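Local coordinates for protein telomerase reverse transcriptase (Candida albicans SC5314, PDB 6ZDQ) that probably elongates telomeres at chromosome ends as a reverse transcriptase, copying a template within the RNA component of telomerase, at residues 612-623 with 672-683. Sequence-based numbering, arbitrary orientation.
Sequences LRLVLREFKTKF and IIVKEFSSFESY
Glu676 is the knob of this contact: its side chain drops into a hollow on helix 602-626 bounded by Arg613, Leu616, Arg617 and Lys620. The Glu676 side chain bends at chi2 (-73°), which turns its carboxylate to Arg617 and Lys620, and two salt bridges grip it. Arg617 NH2 donates to Glu676 OE2 at 2.7 Å; the oxygen lies in the guanidinium plane but is itself met from above the carboxylate plane. Lys620 NZ donates to Glu676 OE1 at 2.9 Å, on that oxygen's anti lone pair, away from OE2. Two cations on one carboxylate would be expected to favour its charged form.

Toward the N-terminal end of 612-623 the surface becomes mainly aliphatic, with the Arg613 side chain at its margin. Ile672 fits between Leu612 and Arg613, its CG2 lying 3.7 Å from Leu612 CD2 while its CG1-CD1 branch crosses the Arg613 side chain at about a right angle, CD1 3.6 Å from Arg613 NH1. Leu616 fills the next gap with both methyls: CD1 faces Ile672 and Ile673, and CD2 abuts the edge of the Phe677 ring, 3.6 Å from its CE2.

Past Glu676, where the helix ends and Phe677 leaves helical geometry, the chain supplies aromatic bumps. The Tyr683 hydroxyl presses on one face of Phe623, with OH 3.4 Å from CG, and Lys620 CD lies near Tyr683 CE2. Phe623 is in turn the edge partner of Phe680, the ring planes 73° apart, so the three rings form a cluster of two edge-to-face pairs.

The axes of 612-623 and 672-676 come within 10.5 Å and run in the same general direction, at a signed crossing angle of -31°. Around them, helix 634-656 meets Leu616 and Ile673 through Leu641, and helix 684-690 touches Ile673 and Phe677. Helix 574-588 packs against Val615 and Phe619, placing the contact within the C-terminal helical bundle, the region corresponding to the telomerase thumb.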
loop_
_atom_site.group_PDB
_atom_site.type_symbol
_atom_site.label_atom_id
_atom_site.label_comp_id
_atom_site.label_asym_id
_atom_site.label_seq_id
_atom_site.Cartn_x
_atom_site.Cartn_y
_atom_site.Cartn_z
ATOM N N LEU A 612 -14.183 -0.617 17.932
ATOM C CA LEU A 612 -15.121 -1.717 18.137
ATOM C C LEU A 612 -16.336 -1.589 17.226
ATOM O O LEU A 612 -16.709 -2.546 16.539
ATOM C CB LEU A 612 -15.548 -1.780 19.605
ATOM C CG LEU A 612 -16.492 -2.927 19.985
ATOM C CD1 LEU A 612 -15.871 -4.278 19.660
ATOM C CD2 LEU A 612 -16.872 -2.846 21.455
ATOM N N ARG A 613 -16.970 -0.414 17.206
ATOM C CA ARG A 613 -18.162 -0.244 16.380
ATOM C C ARG A 613 -17.839 -0.407 14.900
ATOM O O ARG A 613 -18.622 -1.002 14.152
ATOM C CB ARG A 613 -18.809 1.117 16.644
ATOM C CG ARG A 613 -19.802 1.106 17.796
ATOM C CD ARG A 613 -20.456 2.461 17.987
ATOM N NE ARG A 613 -19.504 3.462 18.458
ATOM C CZ ARG A 613 -19.410 3.865 19.720
ATOM N NH1 ARG A 613 -20.218 3.358 20.641
ATOM N NH2 ARG A 613 -18.512 4.779 20.062
ATOM N N LEU A 614 -16.688 0.102 14.459
ATOM C CA LEU A 614 -16.367 0.042 13.036
ATOM C C LEU A 614 -16.066 -1.379 12.576
ATOM O O LEU A 614 -16.374 -1.732 11.432
ATOM C CB LEU A 614 -15.195 0.971 12.716
ATOM C CG LEU A 614 -15.591 2.348 12.169
ATOM C CD1 LEU A 614 -16.436 2.206 10.905
ATOM C CD2 LEU A 614 -16.330 3.170 13.217
ATOM N N VAL A 615 -15.474 -2.208 13.436
ATOM C CA VAL A 615 -15.193 -3.584 13.038
ATOM C C VAL A 615 -16.447 -4.452 13.135
ATOM O O VAL A 615 -16.610 -5.401 12.357
ATOM C CB VAL A 615 -14.031 -4.158 13.873
ATOM C CG1 VAL A 615 -14.439 -4.355 15.323
ATOM C CG2 VAL A 615 -13.528 -5.463 13.275
ATOM N N LEU A 616 -17.352 -4.146 14.070
ATOM C CA LEU A 616 -18.580 -4.923 14.195
ATOM C C LEU A 616 -19.513 -4.672 13.016
ATOM O O LEU A 616 -20.028 -5.618 12.409
ATOM C CB LEU A 616 -19.282 -4.600 15.515
ATOM C CG LEU A 616 -18.624 -5.124 16.794
ATOM C CD1 LEU A 616 -19.431 -4.733 18.025
ATOM C CD2 LEU A 616 -18.444 -6.632 16.725
ATOM N N ARG A 617 -19.742 -3.401 12.672
ATOM C CA ARG A 617 -20.636 -3.101 11.559
ATOM C C ARG A 617 -20.013 -3.477 10.221
ATOM O O ARG A 617 -20.742 -3.763 9.264
ATOM C CB ARG A 617 -21.030 -1.624 11.576
ATOM C CG ARG A 617 -19.885 -0.660 11.350
ATOM C CD ARG A 617 -20.291 0.752 11.731
ATOM N NE ARG A 617 -20.964 0.789 13.028
ATOM C CZ ARG A 617 -21.238 1.906 13.694
ATOM N NH1 ARG A 617 -20.889 3.083 13.192
ATOM N NH2 ARG A 617 -21.855 1.848 14.867
ATOM N N GLU A 618 -18.681 -3.501 10.136
ATOM C CA GLU A 618 -18.034 -4.013 8.932
ATOM C C GLU A 618 -18.329 -5.495 8.747
ATOM O O GLU A 618 -18.492 -5.972 7.617
ATOM C CB GLU A 618 -16.525 -3.770 8.996
ATOM C CG GLU A 618 -15.755 -4.303 7.799
ATOM C CD GLU A 618 -16.141 -3.614 6.508
ATOM O OE1 GLU A 618 -16.353 -2.383 6.528
ATOM O OE2 GLU A 618 -16.243 -4.306 5.474
ATOM N N PHE A 619 -18.405 -6.242 9.850
ATOM C CA PHE A 619 -18.824 -7.636 9.764
ATOM C C PHE A 619 -20.281 -7.745 9.332
ATOM O O PHE A 619 -20.631 -8.625 8.536
ATOM C CB PHE A 619 -18.600 -8.339 11.104
ATOM C CG PHE A 619 -19.216 -9.707 11.180
ATOM C CD1 PHE A 619 -18.635 -10.782 10.528
ATOM C CD2 PHE A 619 -20.377 -9.918 11.903
ATOM C CE1 PHE A 619 -19.204 -12.039 10.592
ATOM C CE2 PHE A 619 -20.950 -11.172 11.972
ATOM C CZ PHE A 619 -20.362 -12.235 11.316
ATOM N N LYS A 620 -21.146 -6.870 9.851
ATOM C CA LYS A 620 -22.556 -6.908 9.472
ATOM C C LYS A 620 -22.749 -6.594 7.992
ATOM O O LYS A 620 -23.601 -7.195 7.330
ATOM C CB LYS A 620 -23.363 -5.937 10.333
ATOM C CG LYS A 620 -23.449 -6.332 11.794
ATOM C CD LYS A 620 -24.673 -5.718 12.450
ATOM C CE LYS A 620 -24.640 -4.201 12.388
ATOM N NZ LYS A 620 -23.562 -3.628 13.233
ATOM N N THR A 621 -21.966 -5.651 7.457
ATOM C CA THR A 621 -22.125 -5.256 6.060
ATOM C C THR A 621 -21.794 -6.409 5.120
ATOM O O THR A 621 -22.555 -6.712 4.193
ATOM C CB THR A 621 -21.244 -4.042 5.756
ATOM O OG1 THR A 621 -21.763 -2.889 6.432
ATOM C CG2 THR A 621 -21.194 -3.775 4.259
ATOM N N LYS A 622 -20.656 -7.066 5.347
ATOM C CA LYS A 622 -20.280 -8.216 4.538
ATOM C C LYS A 622 -21.137 -9.444 4.835
ATOM O O LYS A 622 -21.201 -10.353 4.003
ATOM C CB LYS A 622 -18.798 -8.532 4.754
ATOM C CG LYS A 622 -18.229 -9.535 3.771
ATOM C CD LYS A 622 -16.806 -9.897 4.127
ATOM C CE LYS A 622 -16.460 -11.285 3.628
ATOM N NZ LYS A 622 -15.153 -11.776 4.133
ATOM N N PHE A 623 -21.793 -9.483 5.998
ATOM C CA PHE A 623 -22.613 -10.635 6.369
ATOM C C PHE A 623 -23.676 -10.926 5.316
ATOM O O PHE A 623 -23.779 -12.052 4.816
ATOM C CB PHE A 623 -23.263 -10.395 7.734
ATOM C CG PHE A 623 -24.202 -11.491 8.164
ATOM C CD1 PHE A 623 -25.560 -11.404 7.901
ATOM C CD2 PHE A 623 -23.727 -12.604 8.836
ATOM C CE1 PHE A 623 -26.424 -12.408 8.294
ATOM C CE2 PHE A 623 -24.585 -13.612 9.232
ATOM C CZ PHE A 623 -25.935 -13.514 8.961
ATOM N N ILE A 672 -22.179 -1.864 23.432
ATOM C CA ILE A 672 -21.933 -1.736 21.997
ATOM C C ILE A 672 -22.337 -3.016 21.273
ATOM O O ILE A 672 -23.008 -2.977 20.234
ATOM C CB ILE A 672 -20.460 -1.378 21.733
ATOM C CG1 ILE A 672 -20.156 0.030 22.248
ATOM C CG2 ILE A 672 -20.141 -1.496 20.252
ATOM C CD1 ILE A 672 -18.718 0.454 22.060
ATOM N N ILE A 673 -21.933 -4.168 21.810
ATOM C CA ILE A 673 -22.256 -5.439 21.168
ATOM C C ILE A 673 -23.763 -5.666 21.151
ATOM O O ILE A 673 -24.326 -6.112 20.143
ATOM C CB ILE A 673 -21.506 -6.591 21.862
ATOM C CG1 ILE A 673 -19.997 -6.429 21.666
ATOM C CG2 ILE A 673 -21.969 -7.939 21.326
ATOM C CD1 ILE A 673 -19.176 -7.552 22.253
ATOM N N VAL A 674 -24.443 -5.354 22.258
ATOM C CA VAL A 674 -25.883 -5.578 22.325
ATOM C C VAL A 674 -26.639 -4.604 21.430
ATOM O O VAL A 674 -27.760 -4.902 20.999
ATOM C CB VAL A 674 -26.378 -5.489 23.785
ATOM C CG1 VAL A 674 -26.543 -4.045 24.224
ATOM C CG2 VAL A 674 -27.679 -6.251 23.961
ATOM N N LYS A 675 -26.056 -3.441 21.136
ATOM C CA LYS A 675 -26.718 -2.473 20.270
ATOM C C LYS A 675 -26.602 -2.875 18.804
ATOM O O LYS A 675 -27.605 -2.926 18.085
ATOM C CB LYS A 675 -26.122 -1.082 20.494
ATOM C CG LYS A 675 -26.915 0.047 19.863
ATOM C CD LYS A 675 -28.256 0.237 20.558
ATOM C CE LYS A 675 -29.012 1.430 19.991
ATOM N NZ LYS A 675 -30.295 1.665 20.711
ATOM N N GLU A 676 -25.381 -3.169 18.350
ATOM C CA GLU A 676 -25.147 -3.474 16.943
ATOM C C GLU A 676 -25.776 -4.790 16.503
ATOM O O GLU A 676 -25.955 -5.000 15.299
ATOM C CB GLU A 676 -23.643 -3.511 16.659
ATOM C CG GLU A 676 -22.896 -2.248 17.056
ATOM C CD GLU A 676 -23.168 -1.085 16.124
ATOM O OE1 GLU A 676 -23.526 -1.328 14.953
ATOM O OE2 GLU A 676 -23.022 0.075 16.565
ATOM N N PHE A 677 -26.112 -5.680 17.435
ATOM C CA PHE A 677 -26.569 -7.026 17.107
ATOM C C PHE A 677 -27.968 -7.296 17.645
ATOM O O PHE A 677 -28.274 -8.401 18.099
ATOM C CB PHE A 677 -25.593 -8.076 17.633
ATOM C CG PHE A 677 -24.274 -8.093 16.916
ATOM C CD1 PHE A 677 -24.141 -8.739 15.698
ATOM C CD2 PHE A 677 -23.165 -7.474 17.465
ATOM C CE1 PHE A 677 -22.929 -8.758 15.036
ATOM C CE2 PHE A 677 -21.949 -7.492 16.810
ATOM C CZ PHE A 677 -21.831 -8.135 15.594
ATOM N N SER A 678 -28.842 -6.296 17.601
ATOM C CA SER A 678 -30.219 -6.443 18.056
ATOM C C SER A 678 -31.202 -6.229 16.911
ATOM O O SER A 678 -32.283 -5.663 17.090
ATOM C CB SER A 678 -30.512 -5.484 19.208
ATOM O OG SER A 678 -30.179 -4.152 18.858
ATOM N N SER A 679 -30.837 -6.676 15.717
ATOM C CA SER A 679 -31.708 -6.514 14.557
ATOM C C SER A 679 -32.026 -7.824 13.849
ATOM O O SER A 679 -33.157 -8.002 13.388
ATOM C CB SER A 679 -31.075 -5.525 13.560
ATOM O OG SER A 679 -29.809 -5.983 13.119
ATOM N N PHE A 680 -31.067 -8.740 13.752
ATOM C CA PHE A 680 -31.225 -9.958 12.970
ATOM C C PHE A 680 -31.629 -11.128 13.860
ATOM O O PHE A 680 -31.298 -11.175 15.046
ATOM C CB PHE A 680 -29.934 -10.291 12.220
ATOM C CG PHE A 680 -30.136 -11.181 11.025
ATOM C CD1 PHE A 680 -30.495 -10.645 9.799
ATOM C CD2 PHE A 680 -29.960 -12.552 11.126
ATOM C CE1 PHE A 680 -30.679 -11.460 8.696
ATOM C CE2 PHE A 680 -30.144 -13.371 10.029
ATOM C CZ PHE A 680 -30.504 -12.826 8.813
ATOM N N GLU A 681 -32.354 -12.080 13.263
ATOM C CA GLU A 681 -32.833 -13.236 14.015
ATOM C C GLU A 681 -31.694 -14.125 14.505
ATOM O O GLU A 681 -31.849 -14.819 15.515
ATOM C CB GLU A 681 -33.803 -14.048 13.159
ATOM C CG GLU A 681 -35.146 -13.375 12.949
ATOM C CD GLU A 681 -36.053 -14.169 12.036
ATOM O OE1 GLU A 681 -35.992 -13.961 10.806
ATOM O OE2 GLU A 681 -36.825 -15.006 12.550
ATOM N N SER A 682 -30.551 -14.116 13.818
ATOM C CA SER A 682 -29.413 -14.920 14.241
ATOM C C SER A 682 -28.513 -14.194 15.228
ATOM O O SER A 682 -27.728 -14.848 15.927
ATOM C CB SER A 682 -28.579 -15.357 13.031
ATOM O OG SER A 682 -27.508 -16.196 13.430
ATOM N N TYR A 683 -28.604 -12.866 15.301
ATOM C CA TYR A 683 -27.857 -12.101 16.290
ATOM C C TYR A 683 -28.474 -12.184 17.679
ATOM O O TYR A 683 -27.853 -11.720 18.641
ATOM C CB TYR A 683 -27.758 -10.632 15.870
ATOM C CG TYR A 683 -27.048 -10.387 14.556
ATOM C CD1 TYR A 683 -26.252 -11.366 13.973
ATOM C CD2 TYR A 683 -27.167 -9.166 13.903
ATOM C CE1 TYR A 683 -25.605 -11.138 12.771
ATOM C CE2 TYR A 683 -26.526 -8.930 12.703
ATOM C CZ TYR A 683 -25.745 -9.918 12.142
ATOM O OH TYR A 683 -25.102 -9.686 10.946
#